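Local coordinates for protein beta-glucoside phosphorylase BglX (Unidentified, PDB 5VQE) that cleaves beta-glycosides, probably with phosphate in place of the water that most members of glycoside hydrolase family 3 use as acceptor, at residues Y109-M114 and A529-E534; I159-T164 and S512-L517; N247-V252 and S265-L270. All coordinates share one frame; numbering follows the deposited sequence.

Interaction 1. Residues Y109-M114 and A529-E534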
loop_
_atom_site.group_PDB
_atom_site.type_symbol
_atom_site.label_atom_id
_atom_site.label_comp_id
_atom_site.label_asym_id
_atom_site.label_seq_id
_atom_site.Cartn_x
_atom_site.Cartn_y
_atom_site.Cartn_z
ATOM N N TYR A 109 -13.501 1.755 2.860
ATOM C CA TYR A 109 -12.635 1.972 1.701
ATOM C C TYR A 109 -12.781 3.426 1.267
ATOM O O TYR A 109 -13.803 3.807 0.689
ATOM C CB TYR A 109 -13.013 1.007 0.577
ATOM C CG TYR A 109 -12.066 0.986 -0.615
ATOM C CD1 TYR A 109 -10.973 1.841 -0.685
ATOM C CD2 TYR A 109 -12.280 0.120 -1.679
ATOM C CE1 TYR A 109 -10.123 1.824 -1.761
ATOM C CE2 TYR A 109 -11.423 0.096 -2.770
ATOM C CZ TYR A 109 -10.345 0.954 -2.798
ATOM O OH TYR A 109 -9.474 0.968 -3.862
ATOM N N VAL A 110 -11.773 4.248 1.553
ATOM C CA VAL A 110 -11.815 5.673 1.241
ATOM C C VAL A 110 -11.391 5.892 -0.205
ATOM O O VAL A 110 -12.207 6.257 -1.059
ATOM C CB VAL A 110 -10.919 6.477 2.198
ATOM C CG1 VAL A 110 -10.898 7.960 1.815
ATOM C CG2 VAL A 110 -11.390 6.299 3.643
ATOM N N ALA A 111 -10.110 5.676 -0.488
ATOM C CA ALA A 111 -9.563 5.914 -1.816
ATOM C C ALA A 111 -8.164 5.326 -1.880
ATOM O O ALA A 111 -7.503 5.135 -0.855
ATOM C CB ALA A 111 -9.520 7.407 -2.153
ATOM N N SER A 112 -7.719 5.036 -3.103
ATOM C CA SER A 112 -6.302 4.787 -3.310
ATOM C C SER A 112 -5.523 6.058 -2.975
ATOM O O SER A 112 -6.070 7.163 -3.027
ATOM C CB SER A 112 -6.027 4.368 -4.755
ATOM O OG SER A 112 -6.313 5.435 -5.655
ATOM N N PRO A 113 -4.240 5.928 -2.624
ATOM C CA PRO A 113 -3.435 7.140 -2.403
ATOM C C PRO A 113 -3.386 8.058 -3.611
ATOM O O PRO A 113 -3.376 9.289 -3.454
ATOM C CB PRO A 113 -2.054 6.573 -2.053
ATOM C CG PRO A 113 -2.356 5.256 -1.418
ATOM C CD PRO A 113 -3.539 4.712 -2.175
ATOM N N MET A 114 -3.361 7.501 -4.823
ATOM C CA MET A 114 -3.270 8.362 -5.992
ATOM C C MET A 114 -4.552 9.157 -6.178
ATOM O O MET A 114 -4.503 10.325 -6.576
ATOM C CB MET A 114 -2.958 7.549 -7.247
ATOM C CG MET A 114 -2.752 8.438 -8.454
ATOM S SD MET A 114 -2.315 7.555 -9.941
ATOM C CE MET A 114 -0.588 7.177 -9.592
ATOM N N ALA A 529 -10.424 7.724 -12.475
ATOM C CA ALA A 529 -11.059 7.797 -11.168
ATOM C C ALA A 529 -10.233 7.168 -10.048
ATOM O O ALA A 529 -10.560 7.381 -8.876
ATOM C CB ALA A 529 -12.437 7.127 -11.217
ATOM N N TYR A 530 -9.210 6.369 -10.379
ATOM C CA TYR A 530 -8.172 5.899 -9.456
ATOM C C TYR A 530 -8.637 4.862 -8.438
ATOM O O TYR A 530 -7.808 4.135 -7.876
ATOM C CB TYR A 530 -7.550 7.066 -8.687
ATOM C CG TYR A 530 -7.159 8.262 -9.518
ATOM C CD1 TYR A 530 -6.033 8.236 -10.328
ATOM C CD2 TYR A 530 -7.905 9.433 -9.468
ATOM C CE1 TYR A 530 -5.669 9.331 -11.083
ATOM C CE2 TYR A 530 -7.551 10.533 -10.214
ATOM C CZ TYR A 530 -6.433 10.480 -11.023
ATOM O OH TYR A 530 -6.075 11.579 -11.769
ATOM N N THR A 531 -9.938 4.803 -8.157
ATOM C CA THR A 531 -10.479 3.928 -7.127
ATOM C C THR A 531 -11.791 3.326 -7.595
ATOM O O THR A 531 -12.645 4.041 -8.119
ATOM C CB THR A 531 -10.734 4.703 -5.829
ATOM O OG1 THR A 531 -9.547 5.404 -5.437
ATOM C CG2 THR A 531 -11.173 3.769 -4.724
ATOM N N SER A 532 -11.972 2.026 -7.368
ATOM C CA SER A 532 -13.207 1.336 -7.743
ATOM C C SER A 532 -13.959 0.976 -6.463
ATOM O O SER A 532 -13.852 -0.132 -5.940
ATOM C CB SER A 532 -12.926 0.106 -8.587
ATOM O OG SER A 532 -14.144 -0.409 -9.117
ATOM N N ASN A 533 -14.707 1.945 -5.939
ATOM C CA ASN A 533 -15.593 1.687 -4.814
ATOM C C ASN A 533 -16.904 2.426 -5.043
ATOM O O ASN A 533 -17.060 3.184 -6.002
ATOM C CB ASN A 533 -14.951 2.083 -3.474
ATOM C CG ASN A 533 -14.648 3.564 -3.366
ATOM O OD1 ASN A 533 -15.048 4.370 -4.206
ATOM N ND2 ASN A 533 -13.934 3.930 -2.309
ATOM N N GLU A 534 -17.863 2.178 -4.151
ATOM C CA GLU A 534 -19.196 2.744 -4.328
ATOM C C GLU A 534 -19.150 4.266 -4.397
ATOM O O GLU A 534 -19.814 4.875 -5.242
ATOM C CB GLU A 534 -20.109 2.279 -3.193
ATOM C CG GLU A 534 -21.391 3.093 -3.052
ATOM C CD GLU A 534 -22.411 2.417 -2.153
ATOM O OE1 GLU A 534 -22.088 1.355 -1.581
ATOM O OE2 GLU A 534 -23.534 2.949 -2.024
#
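Ser112 meets Tyr530 and Thr531 where two chain runs pass in nearly opposite directions. Ser112 N donates to Thr531 OG1 at 3.0 Å, close to straight at 165°, while Ser112 OG donates to Tyr530 O from above the carbonyl plane, also at 3.0 Å. Asn533 ND2 gives a more bent bond, 3.2 Å long, to Val110 O. Both Ser112 and Asn533 are helix N-caps; Ser112 OG also accepts from Gly115 N, and Asn533 OD1 has a further hydrogen bond with Thr536 OG1.

With chi1 at -53° Thr531 turns OG1 to Ser112 N and puts CG2 anti to its own backbone N, where it meets Tyr109 tip to tip, 3.4 Å from Tyr109 OH; that hydroxyl hydrogen-bonds to Arg95. Asn533 ND2 lies over one face of the Tyr109 ring, toward its rim.

Met114 crosses Tyr530 at about a right angle in an oblique Met-aromatic contact: Met114 SD lies 4.8 Å from the centre of the Tyr530 ring, and Met114 CG packs on Tyr530 CD1.

The contact joins the start of helix 113-119, in the family 3 N-terminal domain, to the loop between strand 525-528 and helix 534-544, with helix 378-391 packing on Val110 and Ala111.

Interaction 2. Residues I159-T164 and S512-L517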
loop_
_atom_site.group_PDB
_atom_site.type_symbol
_atom_site.label_atom_id
_atom_site.label_comp_id
_atom_site.label_asym_id
_atom_site.label_seq_id
_atom_site.Cartn_x
_atom_site.Cartn_y
_atom_site.Cartn_z
ATOM N N ILE A 159 3.448 -2.485 -9.290
ATOM C CA ILE A 159 3.322 -2.550 -7.839
ATOM C C ILE A 159 3.426 -1.180 -7.191
ATOM O O ILE A 159 3.293 -1.072 -5.962
ATOM C CB ILE A 159 4.357 -3.530 -7.242
ATOM C CG1 ILE A 159 3.945 -4.001 -5.846
ATOM C CG2 ILE A 159 5.757 -2.923 -7.206
ATOM C CD1 ILE A 159 2.720 -4.894 -5.832
ATOM N N THR A 160 3.624 -0.124 -7.983
ATOM C CA THR A 160 3.532 1.246 -7.498
ATOM C C THR A 160 2.172 1.814 -7.898
ATOM O O THR A 160 1.168 1.526 -7.241
ATOM C CB THR A 160 4.693 2.074 -8.047
ATOM O OG1 THR A 160 4.838 1.839 -9.455
ATOM C CG2 THR A 160 5.994 1.678 -7.337
ATOM N N ASN A 161 2.112 2.583 -8.981
ATOM C CA ASN A 161 0.836 2.924 -9.633
ATOM C C ASN A 161 -0.055 3.632 -8.613
ATOM O O ASN A 161 0.417 4.557 -7.930
ATOM C CB ASN A 161 0.261 1.644 -10.227
ATOM C CG ASN A 161 -0.763 1.912 -11.306
ATOM O OD1 ASN A 161 -1.978 1.834 -11.075
ATOM N ND2 ASN A 161 -0.279 2.234 -12.502
ATOM N N VAL A 162 -1.316 3.227 -8.448
ATOM C CA VAL A 162 -2.230 3.960 -7.581
ATOM C C VAL A 162 -1.886 3.843 -6.106
ATOM O O VAL A 162 -2.501 4.535 -5.295
ATOM C CB VAL A 162 -3.692 3.505 -7.779
ATOM C CG1 VAL A 162 -4.159 3.823 -9.187
ATOM C CG2 VAL A 162 -3.867 2.029 -7.464
ATOM N N ARG A 163 -0.936 2.985 -5.725
ATOM C CA ARG A 163 -0.513 2.928 -4.330
ATOM C C ARG A 163 0.331 4.131 -3.936
ATOM O O ARG A 163 0.573 4.332 -2.737
ATOM C CB ARG A 163 0.268 1.640 -4.060
ATOM C CG ARG A 163 -0.548 0.358 -4.231
ATOM C CD ARG A 163 0.340 -0.865 -4.083
ATOM N NE ARG A 163 0.669 -1.163 -2.693
ATOM C CZ ARG A 163 1.732 -1.864 -2.310
ATOM N NH1 ARG A 163 2.589 -2.333 -3.213
ATOM N NH2 ARG A 163 1.949 -2.083 -1.022
ATOM N N THR A 164 0.785 4.920 -4.903
ATOM C CA THR A 164 1.594 6.102 -4.657
ATOM C C THR A 164 0.737 7.359 -4.731
ATOM O O THR A 164 -0.404 7.349 -5.200
ATOM C CB THR A 164 2.737 6.222 -5.676
ATOM O OG1 THR A 164 2.219 6.689 -6.928
ATOM C CG2 THR A 164 3.454 4.898 -5.888
ATOM N N SER A 512 -8.863 2.534 -11.761
ATOM C CA SER A 512 -7.626 2.193 -11.075
ATOM C C SER A 512 -6.423 2.731 -11.844
ATOM O O SER A 512 -6.041 3.891 -11.656
ATOM C CB SER A 512 -7.546 0.682 -10.873
ATOM O OG SER A 512 -6.631 0.374 -9.851
ATOM N N ASN A 513 -5.846 1.926 -12.733
ATOM C CA ASN A 513 -4.612 2.296 -13.423
ATOM C C ASN A 513 -4.802 3.597 -14.205
ATOM O O ASN A 513 -5.700 3.673 -15.060
ATOM C CB ASN A 513 -4.200 1.160 -14.361
ATOM C CG ASN A 513 -2.844 1.385 -15.014
ATOM O OD1 ASN A 513 -2.284 2.470 -14.961
ATOM N ND2 ASN A 513 -2.324 0.344 -15.654
ATOM N N PRO A 514 -4.007 4.638 -13.947
ATOM C CA PRO A 514 -4.197 5.911 -14.653
ATOM C C PRO A 514 -3.585 5.956 -16.043
ATOM O O PRO A 514 -3.730 6.972 -16.729
ATOM C CB PRO A 514 -3.495 6.912 -13.730
ATOM C CG PRO A 514 -2.367 6.091 -13.167
ATOM C CD PRO A 514 -2.947 4.737 -12.928
ATOM N N TYR A 515 -2.916 4.890 -16.480
ATOM C CA TYR A 515 -2.144 4.908 -17.718
ATOM C C TYR A 515 -2.809 4.134 -18.852
ATOM O O TYR A 515 -2.129 3.771 -19.816
ATOM C CB TYR A 515 -0.751 4.335 -17.470
ATOM C CG TYR A 515 0.032 5.081 -16.417
ATOM C CD1 TYR A 515 0.402 4.463 -15.240
ATOM C CD2 TYR A 515 0.381 6.409 -16.599
ATOM C CE1 TYR A 515 1.120 5.143 -14.277
ATOM C CE2 TYR A 515 1.091 7.094 -15.649
ATOM C CZ TYR A 515 1.459 6.460 -14.488
ATOM O OH TYR A 515 2.163 7.158 -13.529
ATOM N N HIS A 516 -4.119 3.872 -18.772
ATOM C CA HIS A 516 -4.730 2.988 -19.765
ATOM C C HIS A 516 -4.758 3.592 -21.164
ATOM O O HIS A 516 -4.961 2.851 -22.133
ATOM C CB HIS A 516 -6.143 2.599 -19.339
ATOM C CG HIS A 516 -6.185 1.485 -18.344
ATOM N ND1 HIS A 516 -5.371 0.376 -18.431
ATOM C CD2 HIS A 516 -6.942 1.311 -17.237
ATOM C CE1 HIS A 516 -5.627 -0.434 -17.419
ATOM N NE2 HIS A 516 -6.582 0.107 -16.682
ATOM N N LEU A 517 -4.542 4.899 -21.317
ATOM C CA LEU A 517 -4.368 5.426 -22.663
ATOM C C LEU A 517 -3.204 4.757 -23.393
ATOM O O LEU A 517 -3.106 4.895 -24.618
ATOM C CB LEU A 517 -4.170 6.941 -22.617
ATOM C CG LEU A 517 -5.439 7.777 -22.402
ATOM C CD1 LEU A 517 -5.097 9.237 -22.174
ATOM C CD2 LEU A 517 -6.428 7.652 -23.580
HETATM O O HOH W 1 -4.073 0.018 -10.766
#
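Asn161 reaches across to Asn513, whose side chain folds back on its own backbone as an Asx turn: Tyr515 N donates to Asn513 OD1 at 2.9 Å. The Asn161 side chain ties this turn to the loop that carries Arg163 of the sugar pocket. From CB it runs with CG anti to the backbone N (chi1 -160°), and CG comes up to the ring of Pro514. Asn161 OD1 lies 3.6 Å from Pro514 CD and accepts a hydrogen bond of 2.8 Å from a water, which is also bonded to Ser512 OG at 2.7 Å. Asn161 ND2 points the other way and donates to Asn513 OD1 at 3.2 Å, almost straight at 170°, with that OD1 in the plane of the Asn161 amide but the donor above the plane of the Asn513 carboxamide. The same ND2 sits at the edge of the Tyr515 ring, 3.6 Å from Tyr515 CD1.

The two amide planes stand 86° apart, and Asn161 ND2 and Tyr515 N approach Asn513 OD1 from opposite faces of its plane, so one oxygen is gripped from both sides. Asn513 ND2 hydrogen-bonds to Ile485 O. An alanine at Asn513 would probably leave Asn161 ND2, Tyr515 N and Ile485 O without this partner and undo the Asx turn.

Val162 CG1 lies against Ser512 O at 3.1 Å and also touches Pro514 CD. Next along the chain, Arg163 turns to the ligand: its NH2 hydrogen-bonds to O3 of the bound 2-fluoroglucose, NE makes a salt bridge with Glu94, and NH1 donates to Ile159 O at 3.1 Å.

Interaction 3. Residues N247-V252 and S265-L270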
loop_
_atom_site.group_PDB
_atom_site.type_symbol
_atom_site.label_atom_id
_atom_site.label_comp_id
_atom_site.label_asym_id
_atom_site.label_seq_id
_atom_site.Cartn_x
_atom_site.Cartn_y
_atom_site.Cartn_z
ATOM N N ASN A 247 23.986 2.222 -7.569
ATOM C CA ASN A 247 24.824 3.413 -7.698
ATOM C C ASN A 247 25.001 4.111 -6.359
ATOM O O ASN A 247 26.081 4.638 -6.065
ATOM C CB ASN A 247 24.223 4.356 -8.741
ATOM C CG ASN A 247 24.332 3.797 -10.147
ATOM O OD1 ASN A 247 25.352 3.220 -10.511
ATOM N ND2 ASN A 247 23.275 3.941 -10.936
ATOM N N VAL A 248 23.957 4.124 -5.533
ATOM C CA VAL A 248 24.105 4.632 -4.172
ATOM C C VAL A 248 25.000 3.705 -3.367
ATOM O O VAL A 248 25.835 4.156 -2.574
ATOM C CB VAL A 248 22.723 4.800 -3.514
ATOM C CG1 VAL A 248 22.853 5.128 -2.028
ATOM C CG2 VAL A 248 21.934 5.894 -4.231
ATOM N N THR A 249 24.838 2.394 -3.556
ATOM C CA THR A 249 25.682 1.437 -2.851
ATOM C C THR A 249 27.153 1.674 -3.174
ATOM O O THR A 249 27.995 1.718 -2.270
ATOM C CB THR A 249 25.262 0.015 -3.212
ATOM O OG1 THR A 249 23.922 -0.200 -2.755
ATOM C CG2 THR A 249 26.187 -1.016 -2.562
ATOM N N ARG A 250 27.477 1.861 -4.459
ATOM C CA ARG A 250 28.868 2.112 -4.839
ATOM C C ARG A 250 29.367 3.462 -4.341
ATOM O O ARG A 250 30.572 3.623 -4.119
ATOM C CB ARG A 250 29.043 2.044 -6.353
ATOM C CG ARG A 250 28.951 0.651 -6.907
ATOM C CD ARG A 250 29.467 0.572 -8.333
ATOM N NE ARG A 250 28.908 -0.599 -8.996
ATOM C CZ ARG A 250 27.773 -0.607 -9.691
ATOM N NH1 ARG A 250 27.073 0.507 -9.852
ATOM N NH2 ARG A 250 27.345 -1.736 -10.243
ATOM N N MET A 251 28.480 4.449 -4.190
ATOM C CA MET A 251 28.902 5.718 -3.606
ATOM C C MET A 251 29.418 5.504 -2.193
ATOM O O MET A 251 30.453 6.061 -1.809
ATOM C CB MET A 251 27.748 6.724 -3.607
ATOM C CG MET A 251 28.062 8.054 -2.906
ATOM S SD MET A 251 26.625 9.124 -2.718
ATOM C CE MET A 251 25.879 8.381 -1.280
ATOM N N VAL A 252 28.716 4.680 -1.412
ATOM C CA VAL A 252 29.151 4.387 -0.051
ATOM C C VAL A 252 30.406 3.525 -0.059
ATOM O O VAL A 252 31.312 3.726 0.758
ATOM C CB VAL A 252 28.009 3.708 0.731
ATOM C CG1 VAL A 252 28.482 3.279 2.112
ATOM C CG2 VAL A 252 26.790 4.652 0.829
ATOM N N SER A 265 16.861 -4.623 2.069
ATOM C CA SER A 265 16.596 -5.464 3.224
ATOM C C SER A 265 17.808 -6.262 3.680
ATOM O O SER A 265 17.753 -6.850 4.765
ATOM C CB SER A 265 15.433 -6.417 2.913
ATOM O OG SER A 265 15.651 -7.153 1.717
ATOM N N LEU A 266 18.882 -6.301 2.884
ATOM C CA LEU A 266 20.096 -7.027 3.212
ATOM C C LEU A 266 21.344 -6.158 3.174
ATOM O O LEU A 266 22.445 -6.680 3.387
ATOM C CB LEU A 266 20.277 -8.206 2.242
ATOM C CG LEU A 266 19.350 -9.400 2.471
ATOM C CD1 LEU A 266 19.286 -10.289 1.248
ATOM C CD2 LEU A 266 19.811 -10.190 3.672
ATOM N N SER A 267 21.214 -4.855 2.929
ATOM C CA SER A 267 22.334 -4.013 2.521
ATOM C C SER A 267 22.806 -3.126 3.666
ATOM O O SER A 267 22.070 -2.244 4.125
ATOM C CB SER A 267 21.946 -3.149 1.326
ATOM O OG SER A 267 22.852 -2.070 1.188
ATOM N N LYS A 268 24.058 -3.323 4.087
ATOM C CA LYS A 268 24.627 -2.463 5.121
ATOM C C LYS A 268 24.878 -1.054 4.591
ATOM O O LYS A 268 24.678 -0.070 5.311
ATOM C CB LYS A 268 25.917 -3.085 5.670
ATOM C CG LYS A 268 27.093 -3.058 4.732
ATOM C CD LYS A 268 28.294 -3.800 5.330
ATOM N N GLU A 269 25.288 -0.933 3.327
ATOM C CA GLU A 269 25.497 0.390 2.739
ATOM C C GLU A 269 24.222 1.229 2.768
ATOM O O GLU A 269 24.262 2.435 3.050
ATOM C CB GLU A 269 25.995 0.250 1.298
ATOM C CG GLU A 269 27.383 -0.342 1.169
ATOM C CD GLU A 269 27.406 -1.859 1.174
ATOM O OE1 GLU A 269 26.332 -2.488 1.093
ATOM O OE2 GLU A 269 28.516 -2.431 1.252
ATOM N N LEU A 270 23.082 0.618 2.467
ATOM C CA LEU A 270 21.841 1.388 2.410
ATOM C C LEU A 270 21.260 1.629 3.798
ATOM O O LEU A 270 20.851 2.753 4.118
ATOM C CB LEU A 270 20.825 0.683 1.505
ATOM C CG LEU A 270 21.244 0.605 0.030
ATOM C CD1 LEU A 270 20.235 -0.172 -0.813
ATOM C CD2 LEU A 270 21.462 2.005 -0.562
HETATM O O HOH W 2 23.756 -2.921 -1.164
#
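A beta-alpha-beta crossover of the barrel-type N-terminal domain, from strand 237-244 to the parallel strand 284-287, contains both helices of this contact; Val248, Thr249 and Val252 of helix 246-252 meet Glu269 and Leu270 in the first turn of helix 268-278. Val248 and Leu270 cross at about a right angle, with Val248 CG1 3.7 Å from Leu270 CD2. Thr249 touches both partner residues, one with each branch: its OG1 is 3.9 Å from Leu270 CG, and its methyl CG2 lies 3.9 Å from Glu269 OE1. Glu269 bends at chi2 (85°), which turns CD toward that methyl while the aliphatic part of the chain packs on Val252, Val252 CG1 to Glu269 CG being 3.9 Å.

The polar atoms share a water. It donates to Thr249 OG1 at 3.2 Å, is bonded to Ser267 OG at 2.7 Å and makes a weak, long bond to Glu269 OE1. Ser267 is the N-cap of helix 268-278, and its OG accepts from Leu270 N at 3.0 Å, so the water joins the cap to the other helix. Thr249 OG1 has its own protein partner in Gln245 O.

One turn further on, Ile274 of helix 268-278 takes up Val248, Met251 and Val252. Helix 216-232 packs on Val248 and Met251, and helix 301-310 on Leu266.

Interactions 1 and 2 are buried neighbours, centres 11 Å apart, and join the N-terminal domain to loops at the ends of strands 525-528 and 506-510 in the C-terminal mixed sheet. Met114 connects them, since its N probably bonds Val162 O and its side chain packs on Pro514. Three direct hydrogen bonds cross interaction 1 and one, between amides, crosses interaction 2; the first adds helix caps and sulfur-aromatic packing, the second a bridging water, in a loop that also carries a pocket arginine. Interaction 3, farther from the chain's centre, lies within the N-terminal domain alone. It touches neither, is also largely buried, with Val252 and Glu269 partly exposed, and relies on apolar packing and a water bridge.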